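Local coordinates for macrophage migration inhibitory factor-like protein (Leishmania major, PDB 3FWT), which belongs to the macrophage migration inhibitory factor family, whose small alpha/beta subunits pack as trimers, and forms such a three-chain assembly here, at residues 30-35 / 107-112; 42-47 / 61-66; 99-104 / 116-121. All blocks are in the same frame, centred on the assembly; numbering follows the deposited sequence.

Contact 1: residues 30-35 / 107-112; sequences VSLDDQ and KECGIP
Val-30 and Leu-32 meet Cys-109 and Ile-111 through side chains alone, in a small apolar patch that buries 167 Å² over both segments; no hydrogen bond crosses it. The tightest approach belongs to Leu-32, whose CD2 lies 3.6 Å from the sulfur SG of Cys-109. Only the end of the leucine takes part: its CB bond runs alongside the other segment, and CD1, anti to CA (chi2 173°), carries the chain onward while CD2 is the branch turned to the sulfur. Val-30 works differently. Its CB bond points toward 107-112, and its two methyls divide the targets. CG2 rests 4.1 Å from CB of Cys-109, whereas CG1 comes to 4.2 Å from CD1 of Ile-111, held anti to CA (chi2 170°). Cys-109 is thus touched at two points, at CB by the valine and at SG by the leucine.

Polar groups lie round the patch rather than across it. Asp-33 is the N-cap of helix 34-52, its OD1 accepting from the backbone N of Lys-36. Glu-108 OE1 is bonded to Asn-39 ND2, which adds a polar tie between the two helices beside the apolar patch. Backbone geometry explains how Ile-111 gets to the valine: Gly-110, with phi 74°, is the first residue to leave the helical conformation, so the chain turns off just after Cys-109.

Pro-77, in a loop, touches both Val-30 and Ile-111 and so extends the patch. The contact as a whole joins the lead-in to helix 34-52, which follows strand 22-28, to the C-terminal end of helix 92-109 and the turn that precedes strand 116-128.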
loop_
_atom_site.group_PDB
_atom_site.type_symbol
_atom_site.label_atom_id
_atom_site.label_comp_id
_atom_site.label_asym_id
_atom_site.label_seq_id
_atom_site.Cartn_x
_atom_site.Cartn_y
_atom_site.Cartn_z
ATOM N N VAL A 30 5.485 10.339 -12.631
ATOM C CA VAL A 30 6.631 10.473 -13.534
ATOM C C VAL A 30 7.469 9.183 -13.667
ATOM O O VAL A 30 7.327 8.251 -12.900
ATOM C CB VAL A 30 7.607 11.560 -13.028
ATOM C CG1 VAL A 30 6.893 12.818 -12.654
ATOM C CG2 VAL A 30 8.381 11.069 -11.760
ATOM N N SER A 31 8.366 9.156 -14.645
ATOM C CA SER A 31 9.239 8.030 -14.830
ATOM C C SER A 31 10.502 8.277 -14.017
ATOM O O SER A 31 10.951 9.415 -13.928
ATOM C CB SER A 31 9.547 7.911 -16.331
ATOM O OG SER A 31 10.543 6.961 -16.593
ATOM N N LEU A 32 11.064 7.264 -13.380
ATOM C CA LEU A 32 12.266 7.495 -12.576
ATOM C C LEU A 32 13.324 6.674 -13.279
ATOM O O LEU A 32 12.990 5.701 -13.959
ATOM C CB LEU A 32 12.081 6.952 -11.156
ATOM C CG LEU A 32 11.065 7.651 -10.317
ATOM C CD1 LEU A 32 10.904 6.816 -8.975
ATOM C CD2 LEU A 32 11.537 9.016 -10.084
ATOM N N ASP A 33 14.583 7.049 -13.185
ATOM C CA ASP A 33 15.606 6.150 -13.716
ATOM C C ASP A 33 16.422 5.626 -12.575
ATOM O O ASP A 33 16.147 5.916 -11.403
ATOM C CB ASP A 33 16.509 6.824 -14.741
ATOM C CG ASP A 33 17.188 8.108 -14.183
ATOM O OD1 ASP A 33 17.308 8.258 -12.924
ATOM O OD2 ASP A 33 17.574 8.944 -15.018
ATOM N N ASP A 34 17.414 4.822 -12.886
ATOM C CA ASP A 34 18.264 4.333 -11.806
ATOM C C ASP A 34 19.003 5.381 -10.908
ATOM O O ASP A 34 19.167 5.110 -9.704
ATOM C CB ASP A 34 19.258 3.358 -12.339
ATOM C CG ASP A 34 18.686 1.931 -12.453
ATOM O OD1 ASP A 34 19.421 1.049 -12.952
ATOM O OD2 ASP A 34 17.491 1.741 -12.151
ATOM N N GLN A 35 19.499 6.487 -11.490
ATOM C CA GLN A 35 20.201 7.547 -10.729
ATOM C C GLN A 35 19.252 8.207 -9.697
ATOM O O GLN A 35 19.555 8.381 -8.471
ATOM C CB GLN A 35 20.783 8.608 -11.721
ATOM C CG GLN A 35 21.817 7.997 -12.802
ATOM C CD GLN A 35 22.200 8.942 -13.971
ATOM O OE1 GLN A 35 21.557 8.945 -15.039
ATOM N NE2 GLN A 35 23.285 9.707 -13.785
ATOM N N LYS A 107 13.362 17.696 -5.603
ATOM C CA LYS A 107 14.670 17.729 -6.263
ATOM C C LYS A 107 14.838 16.639 -7.305
ATOM O O LYS A 107 15.333 16.886 -8.414
ATOM C CB LYS A 107 15.774 17.599 -5.220
ATOM C CG LYS A 107 17.268 17.735 -5.763
ATOM C CD LYS A 107 18.220 17.515 -4.580
ATOM C CE LYS A 107 19.568 18.202 -4.829
ATOM N NZ LYS A 107 19.899 19.057 -3.636
ATOM N N GLU A 108 14.453 15.409 -6.986
ATOM C CA GLU A 108 14.796 14.372 -7.941
ATOM C C GLU A 108 13.755 14.326 -9.031
ATOM O O GLU A 108 14.057 13.913 -10.155
ATOM C CB GLU A 108 14.865 12.998 -7.298
ATOM C CG GLU A 108 16.028 12.799 -6.297
ATOM C CD GLU A 108 17.394 13.224 -6.809
ATOM O OE1 GLU A 108 17.782 12.845 -7.947
ATOM O OE2 GLU A 108 18.058 13.993 -6.045
ATOM N N CYS A 109 12.524 14.732 -8.710
ATOM C CA CYS A 109 11.408 14.498 -9.687
ATOM C C CYS A 109 10.701 15.719 -10.228
ATOM O O CYS A 109 9.822 15.574 -11.113
ATOM C CB CYS A 109 10.317 13.576 -9.105
ATOM S SG CYS A 109 10.848 12.035 -8.338
ATOM N N GLY A 110 11.014 16.895 -9.696
ATOM C CA GLY A 110 10.385 18.142 -10.181
ATOM C C GLY A 110 8.928 18.289 -9.707
ATOM O O GLY A 110 8.195 19.127 -10.204
ATOM N N ILE A 111 8.473 17.426 -8.812
ATOM C CA ILE A 111 7.119 17.476 -8.314
ATOM C C ILE A 111 7.070 18.518 -7.203
ATOM O O ILE A 111 7.769 18.379 -6.265
ATOM C CB ILE A 111 6.680 16.073 -7.809
ATOM C CG1 ILE A 111 6.682 15.093 -8.995
ATOM C CG2 ILE A 111 5.294 16.101 -7.113
ATOM C CD1 ILE A 111 6.506 13.565 -8.587
ATOM N N PRO A 112 6.175 19.525 -7.300
ATOM C CA PRO A 112 6.133 20.621 -6.295
ATOM C C PRO A 112 5.566 20.061 -5.009
ATOM O O PRO A 112 4.777 19.105 -5.054
ATOM C CB PRO A 112 5.209 21.699 -6.946
ATOM C CG PRO A 112 4.602 21.068 -8.232
ATOM C CD PRO A 112 5.051 19.575 -8.274
#

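Contact 2: residues 42-47 / 61-66; sequences AAYGMI and TAFSDK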
loop_
_atom_site.group_PDB
_atom_site.type_symbol
_atom_site.label_atom_id
_atom_site.label_comp_id
_atom_site.label_asym_id
_atom_site.label_seq_id
_atom_site.Cartn_x
_atom_site.Cartn_y
_atom_site.Cartn_z
ATOM N N ALA A 42 19.182 7.040 -1.085
ATOM C CA ALA A 42 20.215 7.756 -0.238
ATOM C C ALA A 42 19.596 8.768 0.660
ATOM O O ALA A 42 19.880 8.796 1.842
ATOM C CB ALA A 42 21.215 8.461 -1.127
ATOM N N ALA A 43 18.724 9.635 0.107
ATOM C CA ALA A 43 18.065 10.663 0.924
ATOM C C ALA A 43 17.154 10.140 1.990
ATOM O O ALA A 43 17.315 10.520 3.160
ATOM C CB ALA A 43 17.346 11.742 0.004
ATOM N N TYR A 44 16.220 9.226 1.631
ATOM C CA TYR A 44 15.422 8.541 2.604
ATOM C C TYR A 44 16.242 7.911 3.741
ATOM O O TYR A 44 15.780 7.880 4.852
ATOM C CB TYR A 44 14.616 7.423 1.919
ATOM C CG TYR A 44 13.579 7.980 0.901
ATOM C CD1 TYR A 44 13.191 9.306 0.906
ATOM C CD2 TYR A 44 12.936 7.106 0.029
ATOM C CE1 TYR A 44 12.201 9.792 -0.025
ATOM C CE2 TYR A 44 12.005 7.509 -0.840
ATOM C CZ TYR A 44 11.627 8.861 -0.905
ATOM O OH TYR A 44 10.627 9.209 -1.817
ATOM N N GLY A 45 17.389 7.337 3.421
ATOM C CA GLY A 45 18.209 6.605 4.415
ATOM C C GLY A 45 18.695 7.596 5.453
ATOM O O GLY A 45 18.635 7.318 6.612
ATOM N N MET A 46 19.193 8.747 5.016
ATOM C CA MET A 46 19.622 9.797 5.908
ATOM C C MET A 46 18.490 10.298 6.771
ATOM O O MET A 46 18.626 10.442 7.971
ATOM C CB MET A 46 20.054 11.018 5.104
ATOM C CG MET A 46 21.514 11.185 4.822
ATOM S SD MET A 46 21.881 12.987 4.786
ATOM C CE MET A 46 20.803 13.584 3.452
ATOM N N ILE A 47 17.385 10.668 6.137
ATOM C CA ILE A 47 16.234 11.136 6.850
ATOM C C ILE A 47 15.793 10.154 7.920
ATOM O O ILE A 47 15.448 10.576 9.030
ATOM C CB ILE A 47 15.067 11.391 5.866
ATOM C CG1 ILE A 47 15.492 12.512 4.877
ATOM C CG2 ILE A 47 13.812 11.688 6.653
ATOM C CD1 ILE A 47 14.665 12.613 3.510
ATOM N N THR A 61 13.316 0.533 0.517
ATOM C CA THR A 61 12.777 1.628 -0.235
ATOM C C THR A 61 12.296 1.105 -1.585
ATOM O O THR A 61 13.101 0.580 -2.321
ATOM C CB THR A 61 13.979 2.657 -0.179
ATOM O OG1 THR A 61 13.793 3.722 0.794
ATOM C CG2 THR A 61 14.849 2.788 -1.326
ATOM N N ALA A 62 10.960 1.125 -1.823
ATOM C CA ALA A 62 10.338 0.616 -3.064
ATOM C C ALA A 62 9.841 1.794 -3.916
ATOM O O ALA A 62 9.365 2.716 -3.351
ATOM C CB ALA A 62 9.102 -0.345 -2.775
ATOM N N PHE A 63 9.999 1.736 -5.249
ATOM C CA PHE A 63 9.644 2.830 -6.175
ATOM C C PHE A 63 8.674 2.327 -7.215
ATOM O O PHE A 63 9.070 1.524 -8.111
ATOM C CB PHE A 63 10.880 3.458 -6.840
ATOM C CG PHE A 63 11.848 4.024 -5.836
ATOM C CD1 PHE A 63 12.859 3.230 -5.323
ATOM C CD2 PHE A 63 11.640 5.299 -5.336
ATOM C CE1 PHE A 63 13.702 3.715 -4.344
ATOM C CE2 PHE A 63 12.483 5.845 -4.411
ATOM C CZ PHE A 63 13.537 5.031 -3.882
ATOM N N SER A 64 7.435 2.790 -7.103
ATOM C CA SER A 64 6.465 2.525 -8.164
ATOM C C SER A 64 6.318 3.775 -9.018
ATOM O O SER A 64 5.484 4.610 -8.713
ATOM C CB SER A 64 5.135 2.178 -7.520
ATOM O OG SER A 64 5.341 1.098 -6.581
ATOM N N ASP A 65 7.026 3.835 -10.145
ATOM C CA ASP A 65 6.967 5.032 -11.025
ATOM C C ASP A 65 5.916 4.866 -12.124
ATOM O O ASP A 65 5.219 3.832 -12.146
ATOM C CB ASP A 65 8.370 5.382 -11.598
ATOM C CG ASP A 65 8.840 4.439 -12.711
ATOM O OD1 ASP A 65 8.255 3.344 -12.828
ATOM O OD2 ASP A 65 9.788 4.826 -13.445
ATOM N N LYS A 66 5.725 5.890 -12.951
ATOM C CA LYS A 66 4.752 5.804 -14.019
ATOM C C LYS A 66 3.359 5.408 -13.531
ATOM O O LYS A 66 2.614 4.746 -14.257
ATOM C CB LYS A 66 5.248 4.799 -15.083
ATOM C CG LYS A 66 6.541 5.251 -15.727
ATOM C CD LYS A 66 6.717 4.400 -16.963
ATOM C CE LYS A 66 7.489 3.177 -16.630
ATOM N NZ LYS A 66 8.806 3.779 -16.345
#
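This is a buried helix-to-strand packing contact, in which Tyr-44 of helix 34-52 lies against Thr-61 and Phe-63 of strand 60-64. The strand residues two apart present their side chains to the helix, whereas Ala-62 between them points its CB away. Burial is modest, 108 Å² for both sides together, and Tyr-44 supplies half of it. The nearest backbones confirm a side-chain contact: CA of Tyr-44 and CA of Thr-61 are still 7.9 Å apart.

Two positions on one side of the tyrosine ring do the touching. At CD2 the hydroxyl OG1 of Thr-61 arrives in the ring plane, at the edge, 3.6 Å away; OG1 is also 4.0 Å from CB of Tyr-44, so it sits beside the root of the ring. Further out, CE2 of Tyr-44 meets CE2 of Phe-63 at 4.0 Å, the two side chains passing each other in opposite directions. The CB bond of Phe-63 points neither to nor from 42-47, and only the end of its ring comes near.

Strand 22-28, helix 34-52 and strand 60-64 form a beta-alpha-beta unit, and the contact closes its second half, helix onto returning strand. The first half is served by the same tyrosine, whose OH is hydrogen-bonded to Thr-26 OG1 on strand 22-28, while its side chain also touches Ile-105 of helix 92-109. Phe-63 also touches Leu-40 and Ser-41, about one helical turn before Tyr-44.

Strand 60-64 is an edge strand of its own chain's sheet, yet Thr-61 and Ala-62 pair in an antiparallel ladder with a strand of the second subunit, so the sheet runs on across the interface. Beyond the strand, Lys-66 NZ forms a salt bridge with Asp-65 OD2, meeting that oxygen from above the carboxylate plane; OD2 also accepts from Leu-32 N.

Contact 3: residues 99-104 / 116-121; sequences PRIAAA and IYVFYY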
loop_
_atom_site.group_PDB
_atom_site.type_symbol
_atom_site.label_atom_id
_atom_site.label_comp_id
_atom_site.label_asym_id
_atom_site.label_seq_id
_atom_site.Cartn_x
_atom_site.Cartn_y
_atom_site.Cartn_z
ATOM N N PRO A 99 8.944 17.252 5.567
ATOM C CA PRO A 99 9.517 18.267 4.712
ATOM C C PRO A 99 10.792 17.768 4.011
ATOM O O PRO A 99 11.069 18.196 2.899
ATOM C CB PRO A 99 9.784 19.462 5.669
ATOM C CG PRO A 99 9.385 19.005 7.047
ATOM C CD PRO A 99 8.579 17.742 6.907
ATOM N N ARG A 100 11.547 16.863 4.641
ATOM C CA ARG A 100 12.740 16.287 3.996
ATOM C C ARG A 100 12.378 15.332 2.866
ATOM O O ARG A 100 12.945 15.448 1.789
ATOM C CB ARG A 100 13.680 15.660 5.023
ATOM C CG ARG A 100 14.074 16.726 6.102
ATOM C CD ARG A 100 14.963 16.160 7.138
ATOM N NE ARG A 100 16.206 15.738 6.527
ATOM C CZ ARG A 100 17.202 15.131 7.164
ATOM N NH1 ARG A 100 17.129 14.893 8.466
ATOM N NH2 ARG A 100 18.267 14.752 6.482
ATOM N N ILE A 101 11.356 14.479 3.108
ATOM C CA ILE A 101 10.922 13.547 2.094
ATOM C C ILE A 101 10.427 14.312 0.877
ATOM O O ILE A 101 10.872 14.034 -0.270
ATOM C CB ILE A 101 9.845 12.642 2.690
ATOM C CG1 ILE A 101 10.532 11.650 3.672
ATOM C CG2 ILE A 101 8.986 11.891 1.632
ATOM C CD1 ILE A 101 9.441 10.909 4.504
ATOM N N ALA A 102 9.555 15.293 1.123
ATOM C CA ALA A 102 8.991 16.114 0.074
ATOM C C ALA A 102 10.101 16.880 -0.659
ATOM O O ALA A 102 10.078 16.897 -1.881
ATOM C CB ALA A 102 7.926 17.051 0.633
ATOM N N ALA A 103 11.081 17.487 0.059
ATOM C CA ALA A 103 12.193 18.177 -0.613
ATOM C C ALA A 103 12.978 17.242 -1.533
ATOM O O ALA A 103 13.346 17.585 -2.649
ATOM C CB ALA A 103 13.179 18.839 0.435
ATOM N N ALA A 104 13.276 16.042 -1.040
ATOM C CA ALA A 104 13.986 15.067 -1.850
ATOM C C ALA A 104 13.206 14.703 -3.102
ATOM O O ALA A 104 13.831 14.536 -4.164
ATOM C CB ALA A 104 14.361 13.729 -0.970
ATOM N N ILE A 116 2.447 16.623 -3.171
ATOM C CA ILE A 116 3.131 15.459 -2.551
ATOM C C ILE A 116 2.374 15.089 -1.275
ATOM O O ILE A 116 2.171 15.967 -0.401
ATOM C CB ILE A 116 4.615 15.758 -2.177
ATOM C CG1 ILE A 116 5.458 15.998 -3.439
ATOM C CG2 ILE A 116 5.212 14.564 -1.397
ATOM C CD1 ILE A 116 6.912 16.608 -3.088
ATOM N N TYR A 117 1.895 13.852 -1.165
ATOM C CA TYR A 117 1.252 13.375 0.086
ATOM C C TYR A 117 2.207 12.400 0.779
ATOM O O TYR A 117 2.848 11.539 0.117
ATOM C CB TYR A 117 -0.076 12.677 -0.205
ATOM C CG TYR A 117 -1.320 13.512 -0.115
ATOM C CD1 TYR A 117 -1.257 14.890 -0.089
ATOM C CD2 TYR A 117 -2.570 12.903 -0.130
ATOM C CE1 TYR A 117 -2.375 15.633 0.007
ATOM C CE2 TYR A 117 -3.719 13.622 -0.024
ATOM C CZ TYR A 117 -3.610 14.986 0.033
ATOM O OH TYR A 117 -4.726 15.703 0.148
ATOM N N VAL A 118 2.394 12.545 2.090
ATOM C CA VAL A 118 3.184 11.540 2.853
ATOM C C VAL A 118 2.316 11.022 4.016
ATOM O O VAL A 118 1.741 11.852 4.759
ATOM C CB VAL A 118 4.501 12.098 3.376
ATOM C CG1 VAL A 118 5.438 10.947 3.981
ATOM C CG2 VAL A 118 5.245 12.810 2.237
ATOM N N PHE A 119 2.121 9.695 4.104
ATOM C CA PHE A 119 1.364 9.088 5.208
ATOM C C PHE A 119 2.241 8.109 6.005
ATOM O O PHE A 119 3.026 7.379 5.425
ATOM C CB PHE A 119 0.191 8.274 4.683
ATOM C CG PHE A 119 -0.904 9.096 4.130
ATOM C CD1 PHE A 119 -0.726 9.791 2.946
ATOM C CD2 PHE A 119 -2.144 9.116 4.733
ATOM C CE1 PHE A 119 -1.747 10.507 2.450
ATOM C CE2 PHE A 119 -3.170 9.860 4.215
ATOM C CZ PHE A 119 -2.953 10.549 3.074
ATOM N N TYR A 120 2.103 8.085 7.338
ATOM C CA TYR A 120 2.925 7.223 8.159
ATOM C C TYR A 120 2.031 6.188 8.877
ATOM O O TYR A 120 0.971 6.520 9.518
ATOM C CB TYR A 120 3.714 8.015 9.250
ATOM C CG TYR A 120 4.580 9.103 8.704
ATOM C CD1 TYR A 120 4.026 10.194 8.108
ATOM C CD2 TYR A 120 5.965 8.977 8.690
ATOM C CE1 TYR A 120 4.821 11.190 7.581
ATOM C CE2 TYR A 120 6.753 9.923 8.198
ATOM C CZ TYR A 120 6.187 11.046 7.635
ATOM O OH TYR A 120 6.972 11.996 7.101
ATOM N N TYR A 121 2.432 4.939 8.770
ATOM C CA TYR A 121 1.733 3.875 9.483
ATOM C C TYR A 121 2.732 3.062 10.306
ATOM O O TYR A 121 3.936 3.074 10.078
ATOM C CB TYR A 121 0.986 2.921 8.536
ATOM C CG TYR A 121 -0.034 3.639 7.708
ATOM C CD1 TYR A 121 0.253 4.027 6.408
ATOM C CD2 TYR A 121 -1.279 3.954 8.221
ATOM C CE1 TYR A 121 -0.665 4.753 5.680
ATOM C CE2 TYR A 121 -2.187 4.653 7.496
ATOM C CZ TYR A 121 -1.902 5.056 6.227
ATOM O OH TYR A 121 -2.859 5.750 5.523
#
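Ile-101 and Ala-102 of helix 92-109 face three alternate residues of strand 116-128, namely Ile-116, Val-118 and Tyr-120, and the match depends on how each side chain is turned. Ile-101 uses both of its branches. CG2, anti to the backbone N (chi1 -73° for CG1), lies 3.9 Å from CG2 of Val-118, and the extended CD1 reaches on to 4.0 Å from CG1 of the same valine. In Val-118 CG1 is anti to the backbone N and CG2 anti to the carbonyl carbon, which sends one methyl to each branch of the isoleucine. CD1 of Ile-101 is also 3.7 Å from OH of Tyr-120, the two side chains coming from opposite directions. That hydroxyl is hydrogen-bonded to Thr-98 OG1, a residue of the same helix, which probably helps hold the hydroxyl end of the tyrosine beside Ile-101.

The helix and strand segments run at 141° to each other, closer to antiparallel, with axes 9.2 Å apart at their nearest. This is the helix-to-strand half of the beta-alpha-beta unit made by strand 79-85, helix 92-109 and strand 116-128.

Nearer the start of the strand, the small Ala-102 allows a close approach. Ile-116 extends its CD1 (chi2 168°) against the helix backbone, 3.9 Å from Ala-102 CB. CD1 packs on Ala-102 O at 3.4 Å; the hydrogen bond of that oxygen is to Thr-106 OG1. Tyr-117 and Phe-119 belong to the other side of the strand, where both pack on Met-21 of the third subunit.

Contacts 2 and 3 are matching helix-on-sheet layers, one in each beta-alpha-beta unit, with centres about 11 Å apart. Their helices touch directly, Ala-43 CB lying 3.7 Å from Ala-104 CB. Contact 1 joins the lead-in of one of these helices to the end of the other and the turn after it, its centre about 11 Å from that of contact 2 and 14 Å from that of contact 3. It is tied to 61-66 by two probable hydrogen bonds, Leu-32 N to Asp-65 OD2 at 2.8 Å and Lys-66 N to Val-30 O at 2.9 Å. To contact 3 it is linked by packing, with Ile-111 CG2 3.7 Å from Ile-116 CG1, so apolar side chains continue from one contact to the other.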